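Endoglucanase (Clostridium thermocellum, PDB 2E4T) is the family 44 endoglucanase module of a larger multidomain enzyme and probably hydrolyses internal beta-1,4-glucosidic linkages in cellulose and xyloglucan. Local coordinates at residues D200-I208 / L241-E250. Residues are numbered along the deposited sequence; the frame is centred on the assembly and turned at random.
Sequences DNVTAKELI and LQSAPDWGTE
A helix N-terminus gripped by a carboxylate from a neighbouring loop is illustrated where Asp246 meets the first turn of helix 204-221. Its two oxygens fork over successive amides through their syn lone pairs: Asp246 OD1 accepts from Ala204 N at 2.8 Å and Asp246 OD2 from Lys205 N at 3.0 Å, the latter nearly straight at 165°. These paired bonds bring the oxygen-bearing edge of the carboxylate to the amides and restrain its rotation at the helix end, whose dipole would be expected to stabilise its negative charge. The anti lone pair of Asp246 OD2 takes Lys205 NZ in a 2.8 Å salt bridge, reached because the lysine chain folds back at chi3 and chi4 (-57° and -60°). Thr203 caps the same helix, its OG1 accepting from Glu206 N. Within the TIM barrel of this catalytic module, the helix follows strand 180-183, and Asp246 belongs to the connection after strand 226-232, so the contact joins neighbouring beta-alpha units. The Lys205 CG methylene lies 3.5 Å from Glu250 CD, the two side chains crossing at about a right angle; Glu250 OE1 is hydrogen-bonded to Tyr260 OH. On the apolar side of the contact, Leu241 CD1 meets Leu207 CD2 at 3.8 Å and Leu241 CD2 approaches Val202 CG1, while a water bridges Val202 O and Leu241 O.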
ATOM      1  N   ASP A 200      19.509 -12.684  14.353  1.00  6.80           N
ATOM      2  CA  ASP A 200      19.703 -13.743  13.378  1.00  7.00           C
ATOM      3  C   ASP A 200      18.856 -13.464  12.117  1.00  6.26           C
ATOM      4  O   ASP A 200      17.730 -12.943  12.218  1.00  6.91           O
ATOM      5  CB  ASP A 200      19.333 -15.094  13.990  1.00  8.74           C
ATOM      6  CG  ASP A 200      20.230 -15.454  15.179  1.00  9.86           C
ATOM      7  OD1 ASP A 200      21.417 -15.018  15.194  1.00 12.68           O
ATOM      8  OD2 ASP A 200      19.737 -16.207  16.066  1.00 11.71           O
ATOM      9  N   ASN A 201      19.341 -13.861  10.953  1.00  6.79           N
ATOM     10  CA  ASN A 201      18.559 -13.723   9.735  1.00  6.74           C
ATOM     11  C   ASN A 201      17.332 -14.622   9.838  1.00  7.04           C
ATOM     12  O   ASN A 201      17.463 -15.838  10.107  1.00  8.40           O
ATOM     13  CB  ASN A 201      19.405 -14.143   8.518  1.00  7.30           C
ATOM     14  CG  ASN A 201      20.589 -13.218   8.300  1.00  7.94           C
ATOM     15  OD1 ASN A 201      20.537 -12.037   8.595  1.00  9.19           O
ATOM     16  ND2 ASN A 201      21.693 -13.758   7.784  1.00 11.65           N
ATOM     17  N   VAL A 202      16.132 -14.055   9.587  1.00  6.52           N
ATOM     18  CA  VAL A 202      14.919 -14.822   9.806  1.00  6.40           C
ATOM     19  C   VAL A 202      14.863 -16.054   8.932  1.00  6.04           C
ATOM     20  O   VAL A 202      15.204 -16.035   7.721  1.00  6.60           O
ATOM     21  CB  VAL A 202      13.669 -13.940   9.595  1.00  7.09           C
ATOM     22  CG1 VAL A 202      13.473 -13.567   8.122  1.00  7.27           C
ATOM     23  CG2 VAL A 202      12.441 -14.564  10.215  1.00  8.83           C
ATOM     24  N   THR A 203      14.407 -17.170   9.494  1.00  7.03           N
ATOM     25  CA  THR A 203      14.163 -18.371   8.721  1.00  6.87           C
ATOM     26  C   THR A 203      12.738 -18.387   8.169  1.00  6.48           C
ATOM     27  O   THR A 203      11.808 -17.791   8.754  1.00  7.01           O
ATOM     28  CB  THR A 203      14.446 -19.642   9.565  1.00  7.19           C
ATOM     29  OG1 THR A 203      13.527 -19.669  10.650  1.00  8.45           O
ATOM     30  CG2 THR A 203      15.884 -19.699  10.039  1.00  9.33           C
ATOM     31  N   ALA A 204      12.575 -19.080   7.054  1.00  6.41           N
ATOM     32  CA  ALA A 204      11.231 -19.304   6.546  1.00  6.82           C
ATOM     33  C   ALA A 204      10.352 -20.024   7.599  1.00  6.53           C
ATOM     34  O   ALA A 204       9.178 -19.670   7.784  1.00  7.10           O
ATOM     35  CB  ALA A 204      11.306 -20.105   5.249  1.00  7.64           C
ATOM     36  N   LYS A 205      10.926 -21.015   8.279  1.00  7.11           N
ATOM     37  CA  LYS A 205      10.147 -21.744   9.289  1.00  7.46           C
ATOM     38  C   LYS A 205       9.718 -20.811  10.433  1.00  6.87           C
ATOM     39  O   LYS A 205       8.557 -20.894  10.880  1.00  7.20           O
ATOM     40  CB  LYS A 205      10.939 -22.919   9.853  1.00  8.44           C
ATOM     41  CG  LYS A 205      11.040 -24.082   8.875  1.00  9.44           C
ATOM     42  CD  LYS A 205      11.754 -25.290   9.498  1.00 12.22           C
ATOM     43  CE  LYS A 205      13.159 -25.048  10.035  1.00 12.25           C
ATOM     44  NZ  LYS A 205      14.109 -24.578   8.986  1.00 10.78           N
ATOM     45  N   GLU A 206      10.605 -19.953  10.931  1.00  7.29           N
ATOM     46  CA  GLU A 206      10.213 -19.070  12.019  1.00  6.88           C
ATOM     47  C   GLU A 206       9.102 -18.126  11.535  1.00  6.46           C
ATOM     48  O   GLU A 206       8.149 -17.849  12.274  1.00  6.87           O
ATOM     49  CB  GLU A 206      11.426 -18.247  12.514  1.00  8.48           C
ATOM     50  CG  GLU A 206      11.046 -17.211  13.568  1.00 10.77           C
ATOM     51  CD  GLU A 206      12.130 -16.322  14.133  0.70  7.85           C
ATOM     52  OE1 GLU A 206      13.184 -16.821  14.566  0.70  8.93           O
ATOM     53  OE2 GLU A 206      11.935 -15.098  14.044  0.70 10.21           O
ATOM     54  N   LEU A 207       9.268 -17.569  10.319  1.00  6.56           N
ATOM     55  CA  LEU A 207       8.264 -16.601   9.869  1.00  6.41           C
ATOM     56  C   LEU A 207       6.885 -17.255   9.780  1.00  6.41           C
ATOM     57  O   LEU A 207       5.878 -16.643  10.201  1.00  6.61           O
ATOM     58  CB  LEU A 207       8.702 -15.970   8.537  1.00  6.63           C
ATOM     59  CG  LEU A 207       7.785 -14.866   8.056  1.00  6.66           C
ATOM     60  CD1 LEU A 207       7.583 -13.763   9.089  1.00  7.02           C
ATOM     61  CD2 LEU A 207       8.377 -14.278   6.777  1.00  7.40           C
ATOM     62  N   ILE A 208       6.807 -18.477   9.229  1.00  6.63           N
ATOM     63  CA  ILE A 208       5.474 -19.135   9.195  1.00  6.83           C
ATOM     64  C   ILE A 208       4.953 -19.400  10.577  1.00  6.34           C
ATOM     65  O   ILE A 208       3.766 -19.149  10.862  1.00  7.12           O
ATOM     66  CB  ILE A 208       5.537 -20.462   8.361  1.00  7.73           C
ATOM     67  CG1 ILE A 208       5.879 -20.211   6.923  1.00  9.56           C
ATOM     68  CG2 ILE A 208       4.259 -21.243   8.512  1.00  8.52           C
ATOM     69  CD1 ILE A 208       5.043 -19.303   6.216  1.00 11.58           C
ATOM     70  N   LEU A 241      13.243 -14.695   0.582  1.00  5.76           N
ATOM     71  CA  LEU A 241      13.252 -14.184   1.953  1.00  5.52           C
ATOM     72  C   LEU A 241      14.672 -13.711   2.300  1.00  5.91           C
ATOM     73  O   LEU A 241      15.200 -13.909   3.381  1.00  6.35           O
ATOM     74  CB  LEU A 241      12.652 -15.179   2.934  1.00  5.89           C
ATOM     75  CG  LEU A 241      12.258 -14.607   4.311  1.00  5.99           C
ATOM     76  CD1 LEU A 241      11.099 -13.612   4.187  1.00  6.43           C
ATOM     77  CD2 LEU A 241      11.859 -15.757   5.242  1.00  6.77           C
ATOM     78  N   GLN A 242      15.288 -12.987   1.339  1.00  6.12           N
ATOM     79  CA  GLN A 242      16.643 -12.444   1.507  1.00  6.65           C
ATOM     80  C   GLN A 242      17.650 -13.564   1.835  1.00  6.72           C
ATOM     81  O   GLN A 242      18.385 -13.529   2.805  1.00  7.38           O
ATOM     82  CB  GLN A 242      16.728 -11.318   2.514  1.00  7.14           C
ATOM     83  CG  GLN A 242      17.985 -10.483   2.443  1.00  8.99           C
ATOM     84  CD  GLN A 242      17.868  -9.269   1.632  0.50 10.33           C
ATOM     85  OE1 GLN A 242      17.149  -9.232   0.635  0.50 10.04           O
ATOM     86  NE2 GLN A 242      18.540  -8.238   2.057  0.50 14.88           N
ATOM     87  N   SER A 243      17.682 -14.558   0.947  1.00  6.86           N
ATOM     88  CA  SER A 243      18.627 -15.645   1.105  1.00  7.76           C
ATOM     89  C   SER A 243      18.451 -16.302   2.485  1.00  7.66           C
ATOM     90  O   SER A 243      19.447 -16.579   3.172  1.00  7.90           O
ATOM     91  CB  SER A 243      20.067 -15.194   0.893  1.00  9.03           C
ATOM     92  OG  SER A 243      20.245 -14.555  -0.395  0.70  7.89           O
ATOM     93  N   ALA A 244      17.202 -16.583   2.870  1.00  7.16           N
ATOM     94  CA  ALA A 244      16.967 -17.057   4.240  1.00  7.36           C
ATOM     95  C   ALA A 244      17.772 -18.331   4.465  1.00  6.74           C
ATOM     96  O   ALA A 244      17.917 -19.180   3.581  1.00  7.33           O
ATOM     97  CB  ALA A 244      15.492 -17.324   4.455  1.00  7.32           C
ATOM     98  N   PRO A 245      18.269 -18.535   5.700  1.00  7.61           N
ATOM     99  CA  PRO A 245      19.204 -19.649   5.927  1.00  7.93           C
ATOM    100  C   PRO A 245      18.649 -21.029   5.685  1.00  7.79           C
ATOM    101  O   PRO A 245      19.440 -21.958   5.445  1.00  9.28           O
ATOM    102  CB  PRO A 245      19.664 -19.455   7.388  1.00 10.65           C
ATOM    103  CG  PRO A 245      19.254 -18.160   7.826  1.00 10.84           C
ATOM    104  CD  PRO A 245      18.282 -17.604   6.851  1.00  7.87           C
ATOM    105  N   ASP A 246      17.341 -21.203   5.783  1.00  7.11           N
ATOM    106  CA  ASP A 246      16.688 -22.493   5.553  1.00  7.84           C
ATOM    107  C   ASP A 246      15.987 -22.572   4.196  1.00  7.61           C
ATOM    108  O   ASP A 246      15.285 -23.558   3.942  1.00  8.69           O
ATOM    109  CB  ASP A 246      15.716 -22.870   6.668  1.00  7.43           C
ATOM    110  CG  ASP A 246      14.572 -21.866   6.809  1.00  7.12           C
ATOM    111  OD1 ASP A 246      14.638 -20.769   6.213  1.00  7.45           O
ATOM    112  OD2 ASP A 246      13.601 -22.232   7.561  1.00  7.71           O
ATOM    113  N   TRP A 247      16.212 -21.585   3.302  1.00  7.44           N
ATOM    114  CA  TRP A 247      15.461 -21.597   2.049  1.00  7.35           C
ATOM    115  C   TRP A 247      15.864 -22.748   1.128  1.00  7.56           C
ATOM    116  O   TRP A 247      15.037 -23.249   0.359  1.00  8.42           O
ATOM    117  CB  TRP A 247      15.540 -20.225   1.361  1.00  8.08           C
ATOM    118  CG  TRP A 247      14.713 -20.134   0.133  1.00  6.96           C
ATOM    119  CD1 TRP A 247      15.191 -19.843  -1.109  1.00  7.47           C
ATOM    120  CD2 TRP A 247      13.283 -20.322  -0.013  1.00  7.35           C
ATOM    121  NE1 TRP A 247      14.154 -19.828  -2.023  1.00  8.00           N
ATOM    122  CE2 TRP A 247      12.991 -20.161  -1.380  1.00  7.10           C
ATOM    123  CE3 TRP A 247      12.231 -20.619   0.873  1.00  7.56           C
ATOM    124  CZ2 TRP A 247      11.702 -20.309  -1.904  1.00  7.93           C
ATOM    125  CZ3 TRP A 247      10.941 -20.765   0.344  1.00  8.20           C
ATOM    126  CH2 TRP A 247      10.701 -20.633  -1.024  1.00  7.87           C
ATOM    127  N   GLY A 248      17.104 -23.223   1.233  1.00  8.71           N
ATOM    128  CA  GLY A 248      17.533 -24.351   0.386  1.00  9.57           C
ATOM    129  C   GLY A 248      16.747 -25.611   0.664  1.00  9.52           C
ATOM    130  O   GLY A 248      16.638 -26.478  -0.215  1.00 12.11           O
ATOM    131  N   THR A 249      16.278 -25.795   1.903  1.00  8.61           N
ATOM    132  CA  THR A 249      15.456 -26.939   2.250  1.00  8.77           C
ATOM    133  C   THR A 249      13.982 -26.595   2.161  1.00  9.01           C
ATOM    134  O   THR A 249      13.200 -27.296   1.492  1.00  9.83           O
ATOM    135  CB  THR A 249      15.810 -27.487   3.635  1.00 10.22           C
ATOM    136  OG1 THR A 249      15.910 -26.438   4.574  0.50  8.74           O
ATOM    137  CG2 THR A 249      17.144 -28.217   3.561  0.50 11.55           C
ATOM    138  N   GLU A 250      13.558 -25.485   2.795  1.00  8.01           N
ATOM    139  CA  GLU A 250      12.139 -25.184   2.801  1.00  8.45           C
ATOM    140  C   GLU A 250      11.599 -24.850   1.411  1.00  7.88           C
ATOM    141  O   GLU A 250      10.433 -25.098   1.127  1.00  9.01           O
ATOM    142  CB  GLU A 250      11.886 -23.998   3.741  1.00  8.12           C
ATOM    143  CG  GLU A 250      12.096 -24.330   5.199  1.00  8.99           C
ATOM    144  CD  GLU A 250      11.182 -25.471   5.622  1.00  9.85           C
ATOM    145  OE1 GLU A 250       9.949 -25.329   5.565  1.00  9.90           O
ATOM    146  OE2 GLU A 250      11.733 -26.546   5.999  1.00 12.52           O
TER
HETATM  147  O   HOH W   1      16.338 -14.210   5.985  1.00  6.93           O
HETATM  148  O   HOH W   2      14.264 -26.589   6.899  1.00 13.31           O